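Local coordinates for protein agarase (Pseudoalteromonas fuliginea, PDB 6XJ9) that probably hydrolyses glycosidic bonds of the red-algal polysaccharide agarose, as an agarase of glycoside hydrolase family 50, at residues A[300-305]-A[429-434]; A[460-465]-A[526-531]; A[117-122]-A[176-181]; A[372-377]-A[401-406]; A[312-317]-A[724-729]. One frame throughout, in Å; residues are numbered along the deposited sequence.

Contact 1. Residues A[300-305]-A[429-434]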
# COMPACT_ATOMS: atom_id res chain seq x y z
N TYR A 300 1.27 28.51 9.02
CA TYR A 300 1.31 27.27 9.78
C TYR A 300 -0.06 26.61 9.72
O TYR A 300 -1.07 27.27 9.89
CB TYR A 300 1.72 27.55 11.23
CG TYR A 300 1.82 26.37 12.16
CD1 TYR A 300 2.98 25.61 12.25
CD2 TYR A 300 0.76 26.03 12.98
CE1 TYR A 300 3.06 24.52 13.12
CE2 TYR A 300 0.83 24.95 13.85
CZ TYR A 300 1.99 24.20 13.93
OH TYR A 300 2.05 23.15 14.81
N LEU A 301 -0.05 25.30 9.43
CA LEU A 301 -1.23 24.46 9.53
C LEU A 301 -0.91 23.36 10.54
O LEU A 301 0.23 22.90 10.60
CB LEU A 301 -1.54 23.86 8.16
CG LEU A 301 -1.85 24.84 7.03
CD1 LEU A 301 -1.90 24.10 5.71
CD2 LEU A 301 -3.16 25.58 7.26
N ALA A 302 -1.91 22.93 11.32
CA ALA A 302 -1.68 21.96 12.39
C ALA A 302 -1.99 20.55 11.90
O ALA A 302 -3.15 20.20 11.69
CB ALA A 302 -2.51 22.30 13.61
N THR A 303 -0.93 19.74 11.76
CA THR A 303 -1.07 18.32 11.50
C THR A 303 -0.35 17.57 12.62
O THR A 303 0.59 18.09 13.23
CB THR A 303 -0.55 17.92 10.11
OG1 THR A 303 0.85 18.17 10.08
CG2 THR A 303 -1.24 18.67 8.99
N GLY A 304 -0.82 16.35 12.91
CA GLY A 304 -0.28 15.61 14.03
C GLY A 304 -1.28 14.59 14.55
O GLY A 304 -2.30 14.34 13.91
N ILE A 305 -0.97 14.05 15.73
CA ILE A 305 -1.57 12.83 16.25
C ILE A 305 -1.90 13.06 17.72
O ILE A 305 -1.11 13.65 18.46
CB ILE A 305 -0.57 11.67 16.05
CG1 ILE A 305 -0.36 11.32 14.58
CG2 ILE A 305 -0.97 10.46 16.86
CD1 ILE A 305 0.87 10.45 14.30
N GLY A 429 6.76 14.67 8.91
CA GLY A 429 6.35 15.98 8.43
C GLY A 429 5.24 16.63 9.27
O GLY A 429 4.73 17.69 8.93
N PHE A 430 4.86 16.01 10.39
CA PHE A 430 3.76 16.56 11.17
C PHE A 430 4.20 17.87 11.83
O PHE A 430 5.28 17.97 12.42
CB PHE A 430 3.24 15.54 12.20
CG PHE A 430 2.37 14.44 11.65
CD1 PHE A 430 1.17 14.73 11.01
CD2 PHE A 430 2.74 13.11 11.78
CE1 PHE A 430 0.36 13.71 10.52
CE2 PHE A 430 1.93 12.10 11.28
CZ PHE A 430 0.74 12.40 10.65
N SER A 431 3.30 18.87 11.79
CA SER A 431 3.59 20.20 12.29
C SER A 431 3.49 20.29 13.82
O SER A 431 3.94 21.29 14.38
CB SER A 431 2.69 21.22 11.67
OG SER A 431 1.36 21.05 12.14
N SER A 432 2.86 19.29 14.46
CA SER A 432 2.51 19.39 15.87
C SER A 432 2.40 18.01 16.51
O SER A 432 2.28 17.01 15.82
CB SER A 432 1.22 20.17 16.05
OG SER A 432 0.10 19.43 15.55
N LEU A 433 2.46 17.99 17.85
CA LEU A 433 1.91 16.91 18.67
C LEU A 433 0.48 17.30 19.00
O LEU A 433 0.23 18.44 19.37
CB LEU A 433 2.71 16.80 19.98
CG LEU A 433 4.21 16.51 19.88
CD1 LEU A 433 4.87 16.65 21.25
CD2 LEU A 433 4.45 15.10 19.34
N GLY A 434 -0.44 16.32 18.93
CA GLY A 434 -1.85 16.63 19.07
C GLY A 434 -2.30 16.70 20.53
O GLY A 434 -1.49 16.85 21.44
O HOH W 1 1.86 14.46 16.37
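Ser431 and Ser432 meet the edge of residues 300-305 mainly through their hydroxyls. Ser431 OG works in both directions: it accepts from Thr303 N at 2.7 Å in a nearly straight bond (168°) and donates to Leu301 O at the same length, lying on a lone pair in that carbonyl's plane. With chi1 at 70°, OG sits between the backbone N and the carbonyl carbon, which turns it to the opposing main chain. Ser432 OG donates to Thr303 O from above the carbonyl plane (2.7 Å) and is also bonded to His713. Tyr300 OH answers from the other segment, donating to Ser431 O at 2.7 Å. Thr303 OG1, whose strongest polar partner is Asn755, accepts from Ser431 N.

Among backbone groups, Gly434 N bonds to Ile305 O at 2.8 Å, and one water links Ile305 N to Ser432 O.

The apolar pair is Ile305 and Phe430, whose side chains cross at about a right angle, Ile305 CD1 3.6 Å from Phe430 CE2; the ring also lies along Gly304.

The irregular chain leaving helix 413-428 runs, buried, beside strand 299-305, probably as in the (β/α)8 barrel expected for a GH50 enzyme, where a strand position would follow the helix.

Contact 2. Residues A[460-465]-A[526-531]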
# COMPACT_ATOMS: atom_id res chain seq x y z
N LYS A 460 -22.50 23.00 40.94
CA LYS A 460 -23.83 22.54 40.59
C LYS A 460 -23.86 22.12 39.12
O LYS A 460 -23.05 22.58 38.32
CB LYS A 460 -24.83 23.67 40.80
CG LYS A 460 -25.21 23.96 42.25
CD LYS A 460 -25.82 25.33 42.42
CE LYS A 460 -27.03 25.34 43.32
NZ LYS A 460 -26.67 25.09 44.73
N THR A 461 -24.83 21.28 38.77
CA THR A 461 -24.89 20.72 37.42
C THR A 461 -26.28 20.90 36.83
O THR A 461 -27.24 21.16 37.55
CB THR A 461 -24.45 19.26 37.43
OG1 THR A 461 -25.39 18.54 38.23
CG2 THR A 461 -23.04 19.09 37.96
N VAL A 462 -26.34 20.80 35.50
CA VAL A 462 -27.59 20.75 34.75
C VAL A 462 -27.59 19.46 33.94
O VAL A 462 -26.54 18.85 33.74
CB VAL A 462 -27.80 21.98 33.85
CG1 VAL A 462 -28.25 23.20 34.63
CG2 VAL A 462 -26.60 22.28 32.95
N SER A 463 -28.77 19.06 33.48
CA SER A 463 -28.88 17.82 32.73
C SER A 463 -29.66 18.06 31.45
O SER A 463 -30.41 19.03 31.35
CB SER A 463 -29.51 16.75 33.56
OG SER A 463 -29.82 15.62 32.75
N SER A 464 -29.47 17.16 30.48
CA SER A 464 -30.24 17.19 29.25
C SER A 464 -31.60 16.54 29.46
O SER A 464 -32.51 16.70 28.65
CB SER A 464 -29.48 16.53 28.14
OG SER A 464 -29.15 15.20 28.50
N GLY A 465 -31.73 15.78 30.56
CA GLY A 465 -32.93 15.01 30.83
C GLY A 465 -32.82 13.58 30.29
O GLY A 465 -33.81 12.85 30.28
N ILE A 526 -34.93 22.41 28.27
CA ILE A 526 -36.16 21.77 28.70
C ILE A 526 -36.02 21.34 30.16
O ILE A 526 -36.80 21.77 31.01
CB ILE A 526 -36.56 20.62 27.76
CG1 ILE A 526 -36.96 21.17 26.38
CG2 ILE A 526 -37.67 19.78 28.37
CD1 ILE A 526 -36.77 20.19 25.25
N ASN A 527 -35.02 20.51 30.45
CA ASN A 527 -34.84 19.94 31.78
C ASN A 527 -34.61 21.03 32.83
O ASN A 527 -35.09 20.93 33.96
CB ASN A 527 -33.67 18.95 31.82
CG ASN A 527 -33.54 18.28 33.17
OD1 ASN A 527 -32.81 18.76 34.04
ND2 ASN A 527 -34.26 17.18 33.35
N THR A 528 -33.84 22.07 32.48
CA THR A 528 -33.52 23.10 33.45
C THR A 528 -34.75 23.95 33.76
O THR A 528 -34.93 24.38 34.90
CB THR A 528 -32.29 23.91 33.00
OG1 THR A 528 -31.17 23.03 32.87
CG2 THR A 528 -31.94 25.02 33.97
N LEU A 529 -35.60 24.21 32.74
CA LEU A 529 -36.80 25.03 32.92
C LEU A 529 -37.69 24.42 34.00
O LEU A 529 -38.45 25.14 34.65
CB LEU A 529 -37.56 25.13 31.59
CG LEU A 529 -37.06 26.17 30.59
CD1 LEU A 529 -37.64 25.93 29.21
CD2 LEU A 529 -37.39 27.58 31.06
N GLY A 530 -37.59 23.09 34.16
CA GLY A 530 -38.45 22.33 35.05
C GLY A 530 -38.00 22.38 36.51
O GLY A 530 -38.64 21.79 37.38
N ARG A 531 -36.89 23.11 36.75
CA ARG A 531 -36.25 23.17 38.05
C ARG A 531 -36.42 24.55 38.67
O ARG A 531 -36.89 25.49 38.01
CB ARG A 531 -34.78 22.72 37.95
CG ARG A 531 -34.60 21.34 37.33
CD ARG A 531 -33.17 20.96 37.01
NE ARG A 531 -32.38 20.84 38.23
CZ ARG A 531 -31.05 20.80 38.30
NH1 ARG A 531 -30.31 20.88 37.21
NH2 ARG A 531 -30.47 20.69 39.49
O HOH W 2 -30.91 20.79 34.48
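A single water with all four hydrogen-bonding positions filled joins Ser463 N to Asn527, Thr528 and Arg531. It sits where strand 461-463, half of a two-stranded antiparallel sheet with 471-473, faces the C-terminal end of helix 523-529. The water accepts from Ser463 N (2.9 Å to the water oxygen) and from Arg531 NH1, and donates to Asn527 OD1 and Thr528 OG1, so strand, helix and the residues beyond the helix share one polar hub. Thr528 OG1 is also bonded to Ile524 O one turn earlier, and Val462 CG1 packs against it, 3.4 Å from Thr528 OG1.

The one direct hydrogen bond between the segments belongs to Arg531. Its chain bends at chi3 (65°), bringing NH1 3.1 Å from Thr461 O. The bond is nearly straight, lies in the guanidinium plane, and arrives on a lone pair in the plane of the carbonyl; the same NH1 holds the water, and two in-plane partners on NH1 should restrain the rotation of the group.

Farther along the strand, Ser463 OG accepts from Gly465 N, an ST turn that curls the chain over Asn527. Asn527 extends CG away from its own backbone N (chi1 -176°) and presses against the turn. Its CB lies 3.3 Å from Ser463 O, and its amide ND2 reaches 3.6 Å from Gly465 CA.

Contact 3. Residues A[117-122]-A[176-181]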
# COMPACT_ATOMS: atom_id res chain seq x y z
N TYR A 117 -30.82 -1.32 15.12
CA TYR A 117 -29.42 -1.59 15.40
C TYR A 117 -28.56 -1.40 14.15
O TYR A 117 -28.93 -1.83 13.07
CB TYR A 117 -29.20 -2.98 16.00
CG TYR A 117 -27.83 -3.13 16.61
CD1 TYR A 117 -27.54 -2.56 17.84
CD2 TYR A 117 -26.80 -3.79 15.95
CE1 TYR A 117 -26.28 -2.66 18.41
CE2 TYR A 117 -25.54 -3.90 16.51
CZ TYR A 117 -25.28 -3.34 17.74
OH TYR A 117 -24.05 -3.42 18.32
N THR A 118 -27.37 -0.80 14.36
CA THR A 118 -26.43 -0.45 13.30
C THR A 118 -25.20 -1.36 13.37
O THR A 118 -24.52 -1.41 14.39
CB THR A 118 -26.01 1.02 13.43
OG1 THR A 118 -27.18 1.83 13.48
CG2 THR A 118 -25.09 1.47 12.32
N ARG A 119 -24.92 -2.05 12.25
CA ARG A 119 -23.65 -2.74 12.00
C ARG A 119 -22.97 -2.07 10.80
O ARG A 119 -23.62 -1.30 10.09
CB ARG A 119 -23.89 -4.23 11.77
CG ARG A 119 -24.46 -4.98 12.97
CD ARG A 119 -25.09 -6.31 12.59
NE ARG A 119 -25.48 -7.08 13.77
CZ ARG A 119 -26.70 -7.16 14.29
NH1 ARG A 119 -27.72 -6.51 13.74
NH2 ARG A 119 -26.91 -7.90 15.36
N SER A 120 -21.67 -2.33 10.59
CA SER A 120 -20.92 -1.72 9.50
C SER A 120 -19.79 -2.64 9.03
O SER A 120 -19.21 -3.38 9.82
CB SER A 120 -20.38 -0.36 9.91
OG SER A 120 -19.77 0.29 8.80
N VAL A 121 -19.45 -2.56 7.74
CA VAL A 121 -18.31 -3.30 7.22
C VAL A 121 -17.78 -2.58 5.97
O VAL A 121 -18.52 -1.86 5.31
CB VAL A 121 -18.66 -4.77 6.93
CG1 VAL A 121 -19.55 -4.93 5.71
CG2 VAL A 121 -17.42 -5.63 6.79
N ASN A 122 -16.50 -2.80 5.66
CA ASN A 122 -15.95 -2.31 4.41
C ASN A 122 -16.09 -3.39 3.34
O ASN A 122 -15.80 -4.55 3.60
CB ASN A 122 -14.50 -1.84 4.56
CG ASN A 122 -13.95 -1.25 3.27
OD1 ASN A 122 -13.60 -1.98 2.35
ND2 ASN A 122 -13.87 0.07 3.20
N GLY A 176 -26.87 0.93 18.89
CA GLY A 176 -28.32 0.84 18.82
C GLY A 176 -28.89 -0.11 19.87
O GLY A 176 -28.22 -0.41 20.86
N LYS A 177 -30.13 -0.56 19.66
CA LYS A 177 -30.72 -1.61 20.48
C LYS A 177 -30.48 -2.95 19.79
O LYS A 177 -31.05 -3.23 18.74
CB LYS A 177 -32.21 -1.35 20.74
CG LYS A 177 -32.91 -2.39 21.61
CD LYS A 177 -34.20 -1.90 22.24
CE LYS A 177 -34.51 -2.59 23.55
NZ LYS A 177 -35.40 -1.76 24.40
N LYS A 178 -29.60 -3.77 20.38
CA LYS A 178 -29.12 -4.95 19.68
C LYS A 178 -30.18 -6.05 19.73
O LYS A 178 -30.40 -6.74 18.75
CB LYS A 178 -27.77 -5.38 20.26
CG LYS A 178 -26.89 -6.23 19.35
CD LYS A 178 -25.53 -6.49 19.97
CE LYS A 178 -24.73 -7.55 19.24
NZ LYS A 178 -23.36 -7.66 19.80
N ASN A 179 -30.83 -6.18 20.89
CA ASN A 179 -31.80 -7.23 21.16
C ASN A 179 -33.11 -6.91 20.44
O ASN A 179 -34.10 -6.56 21.07
CB ASN A 179 -32.04 -7.35 22.67
CG ASN A 179 -32.40 -6.03 23.30
OD1 ASN A 179 -31.67 -5.05 23.18
ND2 ASN A 179 -33.55 -5.97 23.96
N LEU A 180 -33.10 -7.05 19.11
CA LEU A 180 -34.25 -6.71 18.27
C LEU A 180 -35.31 -7.81 18.38
O LEU A 180 -35.00 -8.95 18.72
CB LEU A 180 -33.79 -6.53 16.82
CG LEU A 180 -32.79 -5.40 16.54
CD1 LEU A 180 -32.25 -5.51 15.13
CD2 LEU A 180 -33.43 -4.03 16.75
N ASN A 181 -36.56 -7.43 18.06
CA ASN A 181 -37.68 -8.36 18.06
C ASN A 181 -37.70 -9.13 16.74
O ASN A 181 -38.11 -8.58 15.71
CB ASN A 181 -39.00 -7.64 18.32
CG ASN A 181 -40.17 -8.57 18.57
OD1 ASN A 181 -40.05 -9.79 18.42
ND2 ASN A 181 -41.31 -8.02 18.95
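Within the CBM-like domain, this contact continues an antiparallel strand pairing into the loop that follows: strand 116-123 runs beside strand 169-174, and the loop after the latter folds over Tyr117. Tyr117 and Gly176 form a non-hydrogen-bonded antiparallel pair, with CA atoms 4.3 Å apart.

Past that pair, contact passes to the Tyr117 side chain. The edge of its ring faces the peptide between Gly176 and Lys177, whose Gly176 O and Lys177 N lie near the ring plane, while Tyr117 CB comes 3.3 Å from Lys177 O. Lys178 supplies the cover for one face. Its chain is extended and runs alongside the tyrosine in the same direction, CB and CG lying over the ring face and CD going on to the hydroxyl end. CG forms a CH-pi contact, 3.7 Å from the centroid of the Tyr117 ring and 13° off its normal, so the aliphatic part of the lysine is used against the aromatic face and its ammonium is carried past it.

Arg119, two residues along the strand, turns a guanidinium face to Tyr117 CD2. Its NH2 and Lys178 NZ, both probably positive, stay 5.7 Å apart.

Asn179 centres an inverse gamma turn, closed by Leu180 N bonding to Lys178 O. The turn brings Leu180 back to the strand, where its CD1 lies 4.1 Å from Tyr117 CB.

Contact 4. Residues A[372-377]-A[401-406]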
# COMPACT_ATOMS: atom_id res chain seq x y z
N ASP A 372 9.06 -9.68 37.92
CA ASP A 372 9.74 -9.56 36.63
C ASP A 372 10.03 -8.09 36.35
O ASP A 372 9.32 -7.22 36.83
CB ASP A 372 8.93 -10.16 35.48
CG ASP A 372 8.69 -11.65 35.60
OD1 ASP A 372 9.28 -12.26 36.52
OD2 ASP A 372 7.93 -12.20 34.79
N THR A 373 11.07 -7.83 35.54
CA THR A 373 11.36 -6.50 35.02
C THR A 373 10.10 -5.90 34.39
O THR A 373 9.70 -4.79 34.75
CB THR A 373 12.55 -6.53 34.05
OG1 THR A 373 13.71 -6.65 34.86
CG2 THR A 373 12.68 -5.28 33.20
N LEU A 374 9.45 -6.67 33.51
CA LEU A 374 8.30 -6.23 32.74
C LEU A 374 7.04 -6.23 33.61
O LEU A 374 5.95 -5.89 33.14
CB LEU A 374 8.14 -7.12 31.51
CG LEU A 374 9.27 -7.02 30.47
CD1 LEU A 374 9.02 -7.97 29.32
CD2 LEU A 374 9.45 -5.59 29.96
N GLY A 375 7.21 -6.61 34.88
CA GLY A 375 6.14 -6.55 35.87
C GLY A 375 5.78 -5.12 36.26
O GLY A 375 4.77 -4.89 36.93
N LYS A 376 6.61 -4.15 35.84
CA LYS A 376 6.37 -2.76 36.18
C LYS A 376 5.26 -2.18 35.30
O LYS A 376 4.75 -1.11 35.59
CB LYS A 376 7.68 -1.96 36.12
CG LYS A 376 8.28 -1.77 34.73
CD LYS A 376 9.36 -0.70 34.67
CE LYS A 376 10.66 -1.09 35.35
NZ LYS A 376 11.31 -2.23 34.68
N HIS A 377 4.87 -2.92 34.25
CA HIS A 377 3.84 -2.47 33.33
C HIS A 377 2.44 -2.87 33.78
O HIS A 377 1.48 -2.60 33.08
CB HIS A 377 4.20 -2.83 31.89
CG HIS A 377 5.57 -2.34 31.56
ND1 HIS A 377 5.89 -1.00 31.62
CD2 HIS A 377 6.71 -3.00 31.28
CE1 HIS A 377 7.16 -0.85 31.34
NE2 HIS A 377 7.70 -2.06 31.14
N ASN A 401 6.68 -3.40 25.53
CA ASN A 401 7.43 -3.41 24.28
C ASN A 401 8.47 -2.29 24.24
O ASN A 401 9.56 -2.49 23.71
CB ASN A 401 6.51 -3.43 23.07
CG ASN A 401 5.80 -4.76 22.94
OD1 ASN A 401 6.29 -5.78 23.44
ND2 ASN A 401 4.65 -4.76 22.28
N LEU A 402 8.13 -1.12 24.81
CA LEU A 402 9.03 0.02 24.84
C LEU A 402 10.28 -0.32 25.66
O LEU A 402 11.39 0.07 25.30
CB LEU A 402 8.34 1.23 25.45
CG LEU A 402 7.27 1.93 24.60
CD1 LEU A 402 6.85 3.22 25.29
CD2 LEU A 402 7.79 2.23 23.20
N GLU A 403 10.07 -0.99 26.80
CA GLU A 403 11.17 -1.34 27.67
C GLU A 403 12.00 -2.45 27.03
O GLU A 403 13.23 -2.43 27.11
CB GLU A 403 10.68 -1.74 29.06
CG GLU A 403 11.82 -2.00 30.02
CD GLU A 403 11.39 -2.25 31.45
OE1 GLU A 403 10.19 -2.47 31.68
OE2 GLU A 403 12.27 -2.22 32.34
N ARG A 404 11.33 -3.40 26.37
CA ARG A 404 12.02 -4.45 25.63
C ARG A 404 12.88 -3.81 24.54
O ARG A 404 14.01 -4.25 24.29
CB ARG A 404 11.03 -5.46 25.05
CG ARG A 404 10.52 -6.49 26.05
CD ARG A 404 9.86 -7.69 25.39
NE ARG A 404 8.44 -7.43 25.27
CZ ARG A 404 7.44 -8.22 25.66
NH1 ARG A 404 7.66 -9.41 26.19
NH2 ARG A 404 6.20 -7.79 25.50
N LYS A 405 12.35 -2.77 23.90
CA LYS A 405 12.93 -2.22 22.69
C LYS A 405 14.03 -1.22 23.02
O LYS A 405 15.05 -1.17 22.33
CB LYS A 405 11.85 -1.56 21.82
CG LYS A 405 12.30 -1.08 20.45
CD LYS A 405 11.11 -0.65 19.61
CE LYS A 405 11.48 -0.11 18.25
NZ LYS A 405 10.26 0.20 17.47
N TYR A 406 13.79 -0.41 24.06
CA TYR A 406 14.58 0.79 24.30
C TYR A 406 15.17 0.77 25.71
O TYR A 406 15.83 1.72 26.13
CB TYR A 406 13.68 2.03 24.25
CG TYR A 406 13.05 2.35 22.91
CD1 TYR A 406 13.82 2.78 21.84
CD2 TYR A 406 11.68 2.29 22.73
CE1 TYR A 406 13.25 3.09 20.62
CE2 TYR A 406 11.09 2.61 21.51
CZ TYR A 406 11.88 3.01 20.45
OH TYR A 406 11.31 3.33 19.24
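Glu403 of helix 397-406 reaches into the short 3-10 segment 373-377, where Lys376 and His377 take one carboxylate oxygen each, the first in a salt bridge and the second in a His-carboxylate hydrogen bond. The glutamate leaves the helix with CG trans to its backbone N (chi1 -175°) and stays extended, which carries the carboxylate across to the opposing turn. Lys376 crosses it at about a right angle, its chain bent at both chi3 and chi4 so that NZ folds back to the acid. NZ meets Glu403 OE2 on the syn lone pair; the 2.5 Å modelled between Lys376 NZ and Glu403 OE2 is shorter than expected, and its exact value is doubtful. The same ammonium donates to Thr373 O at 3.0 Å from NZ, tying the lysine to the start of its own 3-10 turn.

His377 comes from another direction. Its ring stands almost perpendicular to the carboxylate (89° between the planes), and NE2 donates to Glu403 OE1 at 2.6 Å on the anti side. This bond is bent, with the oxygen 25° out of the imidazole plane. CG of Lys376 lies over one ring face, so the two donors also pack on each other; bound to different oxygens, they would hold the carboxylate against rotation.

Leu374 runs past Glu403 in the opposite direction, CD2 3.6 Å from Glu403 OE1. Its other methyl faces Arg404, which bonds to Glu225 O and grips Asn401 OD1 through NE and NH2. Leu374 CD1 sits over the face of that guanidinium, 3.7 Å from Arg404 NH1.

Contact 5. Residues A[312-317]-A[724-729]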
# COMPACT_ATOMS: atom_id res chain seq x y z
N ASN A 312 -3.69 5.34 27.80
CA ASN A 312 -4.81 4.64 27.19
C ASN A 312 -4.34 3.37 26.47
O ASN A 312 -5.09 2.81 25.68
CB ASN A 312 -5.59 5.54 26.24
CG ASN A 312 -6.06 6.82 26.91
OD1 ASN A 312 -5.45 7.87 26.74
ND2 ASN A 312 -7.12 6.72 27.70
N SER A 313 -3.12 2.91 26.78
CA SER A 313 -2.58 1.69 26.21
C SER A 313 -2.74 0.48 27.15
O SER A 313 -2.09 -0.55 26.93
CB SER A 313 -1.13 1.89 25.83
OG SER A 313 -1.03 2.74 24.68
N THR A 314 -3.59 0.58 28.18
CA THR A 314 -3.70 -0.48 29.18
C THR A 314 -4.98 -1.29 28.97
O THR A 314 -5.99 -0.77 28.51
CB THR A 314 -3.65 0.05 30.62
OG1 THR A 314 -4.94 0.53 31.01
CG2 THR A 314 -2.60 1.11 30.84
N THR A 315 -4.92 -2.58 29.34
CA THR A 315 -6.07 -3.47 29.20
C THR A 315 -6.28 -4.24 30.50
O THR A 315 -5.33 -4.54 31.22
CB THR A 315 -5.90 -4.37 27.96
OG1 THR A 315 -7.16 -4.98 27.65
CG2 THR A 315 -4.82 -5.42 28.12
N LEU A 316 -7.54 -4.55 30.80
CA LEU A 316 -7.88 -5.32 31.98
C LEU A 316 -7.42 -6.77 31.82
O LEU A 316 -7.71 -7.41 30.81
CB LEU A 316 -9.39 -5.22 32.22
CG LEU A 316 -9.86 -3.83 32.66
CD1 LEU A 316 -11.35 -3.66 32.45
CD2 LEU A 316 -9.48 -3.57 34.11
N THR A 317 -6.70 -7.27 32.83
CA THR A 317 -6.07 -8.58 32.82
C THR A 317 -7.01 -9.64 33.37
O THR A 317 -6.80 -10.83 33.15
CB THR A 317 -4.82 -8.61 33.71
OG1 THR A 317 -5.24 -8.30 35.04
CG2 THR A 317 -3.75 -7.63 33.27
N GLY A 724 -9.10 -4.44 24.27
CA GLY A 724 -9.86 -3.30 24.75
C GLY A 724 -9.04 -2.40 25.66
O GLY A 724 -8.34 -2.89 26.54
N ARG A 725 -9.10 -1.09 25.42
CA ARG A 725 -8.61 -0.16 26.42
C ARG A 725 -9.43 -0.36 27.70
O ARG A 725 -10.63 -0.62 27.61
CB ARG A 725 -8.60 1.27 25.88
CG ARG A 725 -9.98 1.92 25.82
CD ARG A 725 -9.89 3.32 25.28
NE ARG A 725 -11.17 4.01 25.37
CZ ARG A 725 -11.38 5.22 24.88
NH1 ARG A 725 -10.40 5.88 24.29
NH2 ARG A 725 -12.57 5.78 25.00
N ALA A 726 -8.76 -0.24 28.85
CA ALA A 726 -9.31 -0.52 30.18
C ALA A 726 -10.62 0.21 30.45
O ALA A 726 -11.54 -0.36 31.04
CB ALA A 726 -8.27 -0.18 31.23
N TYR A 727 -10.72 1.47 30.02
CA TYR A 727 -11.85 2.32 30.37
C TYR A 727 -13.17 1.76 29.86
O TYR A 727 -14.14 1.71 30.62
CB TYR A 727 -11.64 3.76 29.87
CG TYR A 727 -12.80 4.68 30.12
CD1 TYR A 727 -13.10 5.14 31.39
CD2 TYR A 727 -13.61 5.13 29.08
CE1 TYR A 727 -14.17 5.99 31.63
CE2 TYR A 727 -14.67 5.99 29.29
CZ TYR A 727 -14.96 6.41 30.58
OH TYR A 727 -16.01 7.25 30.81
N ASP A 728 -13.23 1.35 28.59
CA ASP A 728 -14.51 1.01 27.98
C ASP A 728 -14.39 -0.09 26.93
O ASP A 728 -15.34 -0.29 26.17
CB ASP A 728 -15.15 2.24 27.32
CG ASP A 728 -14.24 2.89 26.29
OD1 ASP A 728 -13.24 2.26 25.88
OD2 ASP A 728 -14.52 4.03 25.90
N GLY A 729 -13.23 -0.75 26.82
CA GLY A 729 -13.12 -1.90 25.92
C GLY A 729 -12.93 -1.57 24.44
O GLY A 729 -12.87 -2.48 23.62
O HOH W 3 -9.67 -3.83 28.85
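Thr315 meets Gly724 through CB and OG1. CB comes first, 3.2 Å from Gly724 O. Beyond it OG1, set trans to the backbone N (chi1 -165°), donates to that same oxygen at 2.6 Å from OG1, lying in the carbonyl plane. OG1 is also hydrogen-bonded to Thr723 OG1, just before the second segment. Gly724 O takes a further bond from a water, 2.8 Å away, which in turn accepts from Leu316 N; the glycine carbonyl is therefore held directly by a side chain and, through the water, by the main-chain N of Leu316.

One residue earlier, Thr314 O accepts from Ala726 N at 2.8 Å and receives a CA-H...O contact from Arg725. Ala726 CB packs 3.4 Å from Thr314 OG1, and Leu316 CD1 approaches Ala726 O.

Within the loop, Arg725 grips Asp728 side-on, NE to OD1 and NH2 to OD2, and Gly729 N bonds to Arg725 O, which probably stiffens it.

Both direct hydrogen bonds across the contact end on main-chain carbonyls, one donated by a backbone N and one by the Thr315 hydroxyl. The chemistry thus implies a junction set by the path of two backbones, with a buried hydroxyl and a water satisfying the Gly724 carbonyl.

In the fold
From the N terminus, contact 3 closes first, a loop of its own within the CBM-like domain. Contact 1 opens on strand 299-305, and contact 5 soon after on strand 315-320. Contact 4 opens and closes inside both loops, joining a 3-10 turn to helix 397-406. Contact 1 closes at 429-434, tying its strand to the chain after helix 413-428, and crosses contact 5, which remains open. Contact 2 lies within contact 5, bringing strand 461-463 to helix 523-529. Contact 5 closes at 724-729, tying strand 315-320 to the loop before the C-terminal helix 745-763. Contacts 4 and 5 are neighbours, their nearest atoms about 6 Å apart, whereas the centres of contacts 2 and 4 are about 48 Å apart.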